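Local structure of MccF (Escherichia coli, 4IIY) at residues B[346-351]-B[362-366]; B[239-243]-B[259-263]; B[199-203]-B[343-347]; B[110-115]-B[139-143]. The protein acts as the microcin C7 self-immunity protein, a peptidase S66 family member that probably hydrolyses toxic aminoacyl nucleotides related to the bound glutamyl sulfamoyl inosine. The protein carries 1 engineered substitution. One frame throughout, in Å; residues are numbered along the deposited sequence.

Contact 1: B[346-351]-B[362-366]; sequences PLGVKL and ITEQY
Pro346 lies over one face of the Tyr366 ring, its CG 4.0 Å above the plane and displaced toward the rim. The overlap closes the end of a β-hairpin: strands 350-354 and 359-362 run antiparallel, Leu351 and Ile362 form a non-hydrogen-bonded pair, and the chain beyond Ile362 runs on beside 346-350. With its CG between the backbone N and the carbonyl carbon (chi1 59°), Tyr366 turns its ring onto the proline, while its hydroxyl reaches Ile189 and Arg192. Ile362 serves three neighbours at once. Its CD1 meets Pro346 CD at 3.7 Å, its CG2 approaches Val349 CG2 at a looser 4.2 Å, and its CG1 packs 3.9 Å from Leu351 CD2. Two hydrogen bonds complete the contact. Thr363 N donates to Lys350 O over 3.0 Å in a nearly straight bond, whereas Thr363 OG1 turns to Glu238. The carboxylate of Glu364, on a fully extended chain, crosses Val349 and takes the next amide, Lys350 N, at 2.9 Å; this donor meets OE1 on its anti side, 29° out of the carboxylate plane.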
# COMPACT_ATOMS: atom_id res chain seq x y z
N PRO B 346 -12.98 -20.66 1.89
CA PRO B 346 -13.21 -20.41 0.46
C PRO B 346 -13.61 -18.95 0.26
O PRO B 346 -14.40 -18.41 1.05
CB PRO B 346 -14.37 -21.35 0.12
CG PRO B 346 -15.12 -21.49 1.42
CD PRO B 346 -14.05 -21.47 2.50
N LEU B 347 -13.07 -18.31 -0.76
CA LEU B 347 -13.42 -16.94 -1.11
C LEU B 347 -14.36 -16.89 -2.31
O LEU B 347 -14.16 -17.61 -3.29
CB LEU B 347 -12.16 -16.14 -1.44
CG LEU B 347 -11.13 -16.02 -0.33
CD1 LEU B 347 -9.84 -15.42 -0.87
CD2 LEU B 347 -11.67 -15.17 0.79
N GLY B 348 -15.38 -16.03 -2.24
CA GLY B 348 -16.29 -15.84 -3.35
C GLY B 348 -17.57 -16.65 -3.27
O GLY B 348 -18.34 -16.68 -4.23
N VAL B 349 -17.81 -17.30 -2.13
CA VAL B 349 -19.06 -18.01 -1.88
C VAL B 349 -19.75 -17.42 -0.65
O VAL B 349 -19.14 -16.69 0.13
CB VAL B 349 -18.86 -19.53 -1.66
CG1 VAL B 349 -18.29 -20.18 -2.92
CG2 VAL B 349 -17.96 -19.80 -0.44
N LYS B 350 -21.03 -17.76 -0.47
CA LYS B 350 -21.79 -17.25 0.65
C LYS B 350 -21.37 -17.87 1.99
O LYS B 350 -21.20 -19.08 2.12
CB LYS B 350 -23.29 -17.46 0.43
CG LYS B 350 -23.88 -16.55 -0.63
CD LYS B 350 -25.35 -16.86 -0.87
CE LYS B 350 -25.90 -16.04 -2.03
NZ LYS B 350 -27.33 -16.37 -2.32
N LEU B 351 -21.25 -16.99 2.98
CA LEU B 351 -21.13 -17.35 4.38
C LEU B 351 -22.31 -16.78 5.14
O LEU B 351 -22.92 -15.80 4.71
CB LEU B 351 -19.87 -16.76 5.01
CG LEU B 351 -18.54 -16.90 4.28
CD1 LEU B 351 -17.45 -16.21 5.10
CD2 LEU B 351 -18.20 -18.36 4.05
N ILE B 362 -20.14 -21.66 6.27
CA ILE B 362 -20.18 -21.64 4.81
C ILE B 362 -21.53 -22.20 4.37
O ILE B 362 -21.94 -23.28 4.82
CB ILE B 362 -19.06 -22.50 4.20
CG1 ILE B 362 -17.69 -22.16 4.80
CG2 ILE B 362 -19.05 -22.36 2.68
CD1 ILE B 362 -16.63 -23.21 4.51
N THR B 363 -22.25 -21.47 3.52
CA THR B 363 -23.60 -21.89 3.15
C THR B 363 -23.78 -22.20 1.67
O THR B 363 -24.87 -22.59 1.23
CB THR B 363 -24.66 -20.84 3.56
OG1 THR B 363 -24.44 -19.62 2.85
CG2 THR B 363 -24.60 -20.58 5.06
N GLU B 364 -22.71 -22.05 0.89
CA GLU B 364 -22.75 -22.30 -0.54
C GLU B 364 -21.68 -23.31 -0.94
O GLU B 364 -20.55 -23.26 -0.43
CB GLU B 364 -22.56 -20.99 -1.30
CG GLU B 364 -22.43 -21.16 -2.81
CD GLU B 364 -22.18 -19.86 -3.55
OE1 GLU B 364 -22.16 -18.78 -2.91
OE2 GLU B 364 -21.99 -19.91 -4.78
N GLN B 365 -22.02 -24.22 -1.85
CA GLN B 365 -21.08 -25.23 -2.34
C GLN B 365 -19.83 -24.57 -2.91
O GLN B 365 -19.91 -23.60 -3.67
CB GLN B 365 -21.74 -26.07 -3.43
CG GLN B 365 -20.87 -27.20 -3.95
CD GLN B 365 -21.57 -28.02 -5.02
OE1 GLN B 365 -22.75 -27.81 -5.30
NE2 GLN B 365 -20.84 -28.95 -5.62
N TYR B 366 -18.66 -25.11 -2.55
CA TYR B 366 -17.39 -24.47 -2.90
C TYR B 366 -16.37 -25.43 -3.52
O TYR B 366 -15.28 -24.99 -3.91
CB TYR B 366 -16.81 -23.75 -1.67
CG TYR B 366 -16.58 -24.67 -0.49
CD1 TYR B 366 -15.39 -25.38 -0.37
CD2 TYR B 366 -17.56 -24.86 0.47
CE1 TYR B 366 -15.18 -26.25 0.70
CE2 TYR B 366 -17.36 -25.71 1.54
CZ TYR B 366 -16.18 -26.40 1.65
OH TYR B 366 -16.02 -27.27 2.72

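Contact 2: B[239-243]-B[259-263]; sequences GRVIG and PEIRN. With EDO (1,2-ethanediol), chain M.
Arg240 and Arg262 lay their guanidinium groups flat on one another, centres 3.9 Å apart and planes 20° from parallel, a clear case of stacking between like-charged groups. Arg262 NH2 sits over the rim of the Arg240 group, 3.2 Å from Arg240 NH1; both are donors and do not bond. On the opposite face, Ile242 CD1 rests over the centre, 3.5 Å above the plane, leaving Arg240 sandwiched between an aliphatic tip and a second cation. Its chain reaches this slot by running out extended from strand 236-245 and then bending at chi3 (67°).

The hydrogen bonds lie around the rim. Arg240 NH2 donates to Glu260 O over 2.9 Å, in the carbonyl plane, and a water bridges Arg240 NH1 to the same oxygen, which therefore accepts twice. Asp265 adds a salt bridge to Arg240 NH2, and Tyr155 hydrogen-bonds to NH1. Arg262 has an acidic partner too, a long, weak salt bridge from NH1 to Glu260 OE1 at 3.5 Å. Ile261 N donates to a bound ethanediol, probably from the crystallisation liquor.

Apolar packing is lighter: Ile242 CG2 approaches Ile261 CG1 at 4.2 Å as the two side chains pass in opposite directions. The contact thus joins the strand to the loop leading into strand 266-270.

Each stacked cation has an acidic partner, Asp265 for Arg240 and Glu260, weakly, for Arg262, which would probably offset part of the repulsion, while the bonds around the rim probably restrict the turning of the Arg240 group.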
# COMPACT_ATOMS: atom_id res chain seq x y z
N GLY B 239 -23.99 -13.51 3.05
CA GLY B 239 -23.58 -12.86 1.82
C GLY B 239 -22.28 -13.44 1.29
O GLY B 239 -21.56 -14.14 2.01
N ARG B 240 -21.98 -13.16 0.03
CA ARG B 240 -20.74 -13.61 -0.60
C ARG B 240 -19.54 -12.98 0.09
O ARG B 240 -19.48 -11.77 0.25
CB ARG B 240 -20.73 -13.19 -2.06
CG ARG B 240 -19.46 -13.58 -2.80
CD ARG B 240 -19.43 -13.06 -4.22
NE ARG B 240 -19.34 -11.60 -4.26
CZ ARG B 240 -18.78 -10.90 -5.25
NH1 ARG B 240 -18.22 -11.53 -6.28
NH2 ARG B 240 -18.76 -9.58 -5.18
N VAL B 241 -18.56 -13.80 0.48
CA VAL B 241 -17.35 -13.27 1.09
C VAL B 241 -16.30 -12.91 0.04
O VAL B 241 -16.07 -13.66 -0.91
CB VAL B 241 -16.77 -14.23 2.15
CG1 VAL B 241 -16.28 -15.53 1.53
CG2 VAL B 241 -15.65 -13.56 2.93
N ILE B 242 -15.69 -11.74 0.21
CA ILE B 242 -14.68 -11.25 -0.72
C ILE B 242 -13.58 -10.58 0.09
O ILE B 242 -13.86 -9.91 1.09
CB ILE B 242 -15.27 -10.21 -1.71
CG1 ILE B 242 -16.29 -10.85 -2.63
CG2 ILE B 242 -14.17 -9.56 -2.55
CD1 ILE B 242 -15.67 -11.71 -3.70
N GLY B 243 -12.33 -10.75 -0.34
CA GLY B 243 -11.23 -10.00 0.26
C GLY B 243 -9.95 -10.79 0.39
O GLY B 243 -9.54 -11.49 -0.54
N PRO B 259 -11.58 -8.14 -7.78
CA PRO B 259 -13.01 -8.47 -7.87
C PRO B 259 -13.88 -7.30 -7.42
O PRO B 259 -13.59 -6.66 -6.42
CB PRO B 259 -13.18 -9.64 -6.89
CG PRO B 259 -11.80 -10.13 -6.60
CD PRO B 259 -10.85 -9.00 -6.83
N GLU B 260 -14.94 -7.03 -8.17
CA GLU B 260 -15.88 -5.98 -7.79
C GLU B 260 -16.59 -6.38 -6.50
O GLU B 260 -17.12 -7.48 -6.39
CB GLU B 260 -16.93 -5.77 -8.89
CG GLU B 260 -17.94 -4.67 -8.55
CD GLU B 260 -19.14 -4.63 -9.48
OE1 GLU B 260 -19.49 -5.68 -10.06
OE2 GLU B 260 -19.73 -3.54 -9.63
N ILE B 261 -16.59 -5.46 -5.53
CA ILE B 261 -17.35 -5.63 -4.30
C ILE B 261 -18.76 -5.12 -4.53
O ILE B 261 -18.95 -4.05 -5.11
CB ILE B 261 -16.68 -4.89 -3.14
CG1 ILE B 261 -15.33 -5.55 -2.84
CG2 ILE B 261 -17.57 -4.90 -1.90
CD1 ILE B 261 -14.46 -4.80 -1.84
N ARG B 262 -19.74 -5.89 -4.09
CA ARG B 262 -21.13 -5.59 -4.41
C ARG B 262 -21.99 -5.47 -3.17
O ARG B 262 -21.63 -5.97 -2.10
CB ARG B 262 -21.71 -6.67 -5.32
CG ARG B 262 -21.00 -6.74 -6.67
CD ARG B 262 -21.82 -7.49 -7.71
NE ARG B 262 -21.65 -8.94 -7.61
CZ ARG B 262 -20.77 -9.64 -8.32
NH1 ARG B 262 -19.97 -9.03 -9.19
NH2 ARG B 262 -20.69 -10.96 -8.16
N ASN B 263 -23.11 -4.77 -3.31
CA ASN B 263 -24.07 -4.66 -2.23
C ASN B 263 -24.36 -6.02 -1.62
O ASN B 263 -24.65 -6.98 -2.33
CB ASN B 263 -25.38 -4.05 -2.73
CG ASN B 263 -25.26 -2.57 -3.03
OD1 ASN B 263 -24.51 -1.85 -2.39
ND2 ASN B 263 -26.03 -2.11 -4.02
C1 EDO M . -13.43 -2.39 -4.91
O1 EDO M . -13.91 -1.06 -4.68
C2 EDO M . -14.02 -2.93 -6.20
O2 EDO M . -15.45 -2.93 -6.06
O HOH W 1 -16.91 -9.72 -8.12

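Contact 3: B[199-203]-B[343-347]; sequences TYTLP and LTLPL
Tyr200 ends in a short hydrogen bond: its OH donates to Thr344 O over 2.6 Å. The acceptor lies at the edge of the ring, near its plane, while the hydroxyl sits 16° from the carbonyl plane of Thr344. Around this bond the phenol is walled by aliphatic groups. Leu345 CD1 comes within 3.5 Å of the OH, the two side chains crossing at about a right angle, and Pro346 CD approaches the same oxygen at 3.6 Å. Farther back along the ring, Tyr200 CD1 packs against Leu343 CD1 at 4.0 Å as tyrosine and leucine slide past each other in opposite directions.

The next shell places these groups. With its CG anti to the carbonyl carbon (chi1 -55°), Leu343 directs its branches into the loop, where CD1 lies 3.9 Å from Thr201 O and CD2 reaches Pro203 CG at 4.3 Å. One leucine thus spans the loop from Tyr200 to Pro203. Two edge-to-face stacks, with Tyr198 and Phe334, are likely to help set the tilt of the Tyr200 ring. A phenylalanine in place of Tyr200 lacks the hydroxyl, and the carbonyl of Thr344 would probably be left without its donor.

Farther out, helix 178-191 lies against both segments, with Ile189 touching Tyr200 and Thr344, and Ser185 touching Leu343. Strand 345-347 joins strand 162-164 through the backbone of Leu345 and Tyr164, while Tyr200 bonds through its backbone to Ile360 and packs on Ile362, so the loop bridges the edges of two sheets.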
# COMPACT_ATOMS: atom_id res chain seq x y z
N THR B 199 -20.26 -25.24 9.73
CA THR B 199 -20.03 -24.25 10.78
C THR B 199 -18.63 -24.40 11.35
O THR B 199 -18.24 -25.49 11.81
CB THR B 199 -21.10 -24.37 11.89
OG1 THR B 199 -22.40 -24.23 11.31
CG2 THR B 199 -20.90 -23.30 12.96
N TYR B 200 -17.85 -23.32 11.33
CA TYR B 200 -16.47 -23.37 11.79
C TYR B 200 -16.35 -23.68 13.27
O TYR B 200 -17.13 -23.20 14.10
CB TYR B 200 -15.76 -22.04 11.49
CG TYR B 200 -15.31 -21.93 10.06
CD1 TYR B 200 -14.09 -22.48 9.65
CD2 TYR B 200 -16.08 -21.27 9.12
CE1 TYR B 200 -13.67 -22.39 8.35
CE2 TYR B 200 -15.66 -21.17 7.80
CZ TYR B 200 -14.46 -21.73 7.43
OH TYR B 200 -14.05 -21.64 6.12
N THR B 201 -15.33 -24.48 13.60
CA THR B 201 -14.88 -24.63 14.97
C THR B 201 -14.10 -23.38 15.37
O THR B 201 -13.61 -22.64 14.51
CB THR B 201 -13.95 -25.85 15.10
OG1 THR B 201 -12.88 -25.73 14.15
CG2 THR B 201 -14.72 -27.12 14.80
N LEU B 202 -14.00 -23.16 16.67
CA LEU B 202 -13.26 -22.02 17.21
C LEU B 202 -12.02 -22.56 17.90
O LEU B 202 -12.13 -23.29 18.88
CB LEU B 202 -14.13 -21.30 18.24
CG LEU B 202 -13.49 -20.07 18.90
CD1 LEU B 202 -13.38 -18.93 17.90
CD2 LEU B 202 -14.31 -19.63 20.12
N PRO B 203 -10.82 -22.23 17.38
CA PRO B 203 -9.62 -22.70 18.08
C PRO B 203 -9.63 -22.28 19.55
O PRO B 203 -9.96 -21.14 19.88
CB PRO B 203 -8.48 -22.01 17.32
CG PRO B 203 -9.03 -21.84 15.94
CD PRO B 203 -10.49 -21.51 16.14
N LEU B 343 -7.46 -21.27 10.01
CA LEU B 343 -8.55 -21.98 9.37
C LEU B 343 -8.49 -21.76 7.86
O LEU B 343 -7.89 -20.78 7.39
CB LEU B 343 -9.89 -21.48 9.91
CG LEU B 343 -10.04 -21.56 11.43
CD1 LEU B 343 -11.29 -20.83 11.91
CD2 LEU B 343 -10.05 -23.01 11.91
N THR B 344 -9.11 -22.65 7.10
CA THR B 344 -9.19 -22.55 5.64
C THR B 344 -10.55 -21.97 5.24
O THR B 344 -11.59 -22.46 5.71
CB THR B 344 -8.97 -23.94 5.00
OG1 THR B 344 -7.61 -24.34 5.20
CG2 THR B 344 -9.25 -23.90 3.51
N LEU B 345 -10.55 -20.96 4.37
CA LEU B 345 -11.76 -20.23 3.99
C LEU B 345 -11.90 -20.11 2.47
O LEU B 345 -11.05 -19.51 1.81
CB LEU B 345 -11.70 -18.82 4.57
CG LEU B 345 -12.87 -17.89 4.26
CD1 LEU B 345 -14.12 -18.33 5.00
CD2 LEU B 345 -12.52 -16.45 4.63
N PRO B 346 -12.98 -20.66 1.89
CA PRO B 346 -13.21 -20.41 0.46
C PRO B 346 -13.61 -18.95 0.26
O PRO B 346 -14.40 -18.41 1.05
CB PRO B 346 -14.37 -21.35 0.12
CG PRO B 346 -15.12 -21.49 1.42
CD PRO B 346 -14.05 -21.47 2.50
N LEU B 347 -13.07 -18.31 -0.76
CA LEU B 347 -13.42 -16.94 -1.11
C LEU B 347 -14.36 -16.89 -2.31
O LEU B 347 -14.16 -17.61 -3.29
CB LEU B 347 -12.16 -16.14 -1.44
CG LEU B 347 -11.13 -16.02 -0.33
CD1 LEU B 347 -9.84 -15.42 -0.87
CD2 LEU B 347 -11.67 -15.17 0.79

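Contact 4: B[110-115]-B[139-143]; sequences ITCIMS and KIIIG
Lys139 runs its side chain back along the start of the neighbouring strand. CB lies 3.6 Å from Thr111 O, and CG passes 3.7 Å from Ile110 O. CD comes to 3.4 Å from that Ile110 O and also rests on Ile113 CD1. CE stays 3.5 Å from Ile110 O, and the turn about CD-CE (chi4 -60°) brings NZ onto it at 2.8 Å, in the carbonyl plane; Asn107 O is a second acceptor for the ammonium. Cutting Lys139 back to an alanine is likely to leave the carbonyls of Ile110 and Asn107 without this donor and to open a gap beside Ile113. The two strands, 110-115 and 140-143, are parallel neighbours in a β-α-β unit whose helix, 131-136, lies between them in sequence. Their backbone bonds alternate, the shortest being Ile113 N to Ile140 O at 2.7 Å. Ile113 and Ile141 lie side by side on one face of the sheet, with Ile113 CB 3.7 Å from Ile141 CD1, and helix 94-105 packs on Ile113. Cys112, Met114, Ile140 and Ile142 share the other face, where Cys112 SG meets Ile142 CG2 at 3.7 Å. Gly143 has no CB to collide with that of Ser115.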
# COMPACT_ATOMS: atom_id res chain seq x y z
N ILE B 110 -2.02 -33.04 -10.45
CA ILE B 110 -2.09 -32.15 -9.29
C ILE B 110 -3.53 -31.77 -8.96
O ILE B 110 -4.26 -31.30 -9.82
CB ILE B 110 -1.23 -30.89 -9.52
CG1 ILE B 110 0.24 -31.28 -9.66
CG2 ILE B 110 -1.40 -29.90 -8.37
CD1 ILE B 110 1.18 -30.12 -9.94
N THR B 111 -3.93 -31.99 -7.71
CA THR B 111 -5.27 -31.64 -7.26
C THR B 111 -5.29 -30.26 -6.57
O THR B 111 -6.29 -29.55 -6.60
CB THR B 111 -5.84 -32.71 -6.30
OG1 THR B 111 -5.99 -33.95 -7.00
CG2 THR B 111 -7.19 -32.30 -5.74
N CYS B 112 -4.18 -29.91 -5.93
CA CYS B 112 -4.07 -28.70 -5.12
C CYS B 112 -2.76 -28.00 -5.42
O CYS B 112 -1.70 -28.64 -5.44
CB CYS B 112 -4.16 -29.06 -3.63
SG CYS B 112 -3.83 -27.70 -2.47
N ILE B 113 -2.85 -26.70 -5.70
CA ILE B 113 -1.69 -25.84 -5.91
C ILE B 113 -1.56 -24.92 -4.70
O ILE B 113 -2.45 -24.11 -4.44
CB ILE B 113 -1.84 -25.03 -7.21
CG1 ILE B 113 -1.85 -25.97 -8.42
CG2 ILE B 113 -0.72 -24.00 -7.35
CD1 ILE B 113 -2.11 -25.28 -9.75
N MET B 114 -0.47 -25.08 -3.96
CA MET B 114 -0.27 -24.46 -2.65
C MET B 114 0.93 -23.52 -2.66
O MET B 114 2.03 -23.90 -3.09
CB MET B 114 -0.07 -25.55 -1.59
CG MET B 114 0.20 -25.03 -0.18
SD MET B 114 0.45 -26.37 1.02
CE MET B 114 -1.22 -27.02 1.14
N SER B 115 0.74 -22.30 -2.17
CA SER B 115 1.84 -21.37 -2.01
C SER B 115 2.86 -21.88 -1.01
O SER B 115 2.47 -22.45 0.02
CB SER B 115 1.27 -20.04 -1.53
OG SER B 115 2.29 -19.12 -1.24
N LYS B 139 -8.34 -26.35 -10.23
CA LYS B 139 -7.69 -27.01 -9.11
C LYS B 139 -7.92 -26.17 -7.86
O LYS B 139 -8.32 -25.00 -7.96
CB LYS B 139 -6.19 -27.17 -9.36
CG LYS B 139 -5.85 -28.08 -10.55
CD LYS B 139 -4.35 -28.10 -10.83
CE LYS B 139 -4.03 -28.71 -12.19
NZ LYS B 139 -4.51 -30.13 -12.32
N ILE B 140 -7.69 -26.76 -6.70
CA ILE B 140 -7.70 -26.03 -5.45
C ILE B 140 -6.45 -25.16 -5.37
O ILE B 140 -5.34 -25.68 -5.37
CB ILE B 140 -7.72 -26.99 -4.26
CG1 ILE B 140 -8.99 -27.87 -4.29
CG2 ILE B 140 -7.62 -26.22 -2.94
CD1 ILE B 140 -8.93 -29.06 -3.37
N ILE B 141 -6.63 -23.84 -5.33
CA ILE B 141 -5.51 -22.91 -5.23
C ILE B 141 -5.59 -22.30 -3.84
O ILE B 141 -6.64 -21.76 -3.47
CB ILE B 141 -5.60 -21.78 -6.28
CG1 ILE B 141 -5.92 -22.33 -7.67
CG2 ILE B 141 -4.32 -20.94 -6.27
CD1 ILE B 141 -4.91 -23.26 -8.22
N ILE B 142 -4.52 -22.41 -3.06
CA ILE B 142 -4.54 -22.05 -1.65
C ILE B 142 -3.26 -21.36 -1.20
O ILE B 142 -2.15 -21.71 -1.61
CB ILE B 142 -4.88 -23.29 -0.77
CG1 ILE B 142 -5.17 -22.90 0.68
CG2 ILE B 142 -3.77 -24.35 -0.87
CD1 ILE B 142 -5.88 -24.00 1.45
N GLY B 143 -3.44 -20.34 -0.36
CA GLY B 143 -2.35 -19.61 0.27
C GLY B 143 -2.93 -18.40 0.96
O GLY B 143 -4.15 -18.30 1.13

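How the contacts relate
Contacts 1 and 2 join directly: Gly348 N lies 2.8 Å from Val241 O and Val349 O 3.0 Å from Val241 N, both probable hydrogen bonds. Contact 3 meets contact 1 in Pro346 and Leu347, and Ile362 CD1 is 3.4 Å from Tyr200 OH. Contact 4 belongs to the other large sheet, edged by strand 345-347, and touches contact 3 through Thr344 CG2 and Ile142 CD1. Contact 4 lies near the predicted active site: the Ser115 side chain is about 7 Å from the glutamyl sulfamoyl inosine, and Gly143 about 7 Å from the side chain of Ala145, the substituted, predicted nucleophile. The side chains of Leu345 (contact 3) and Glu270, a predicted relay residue, are about 9 Å apart.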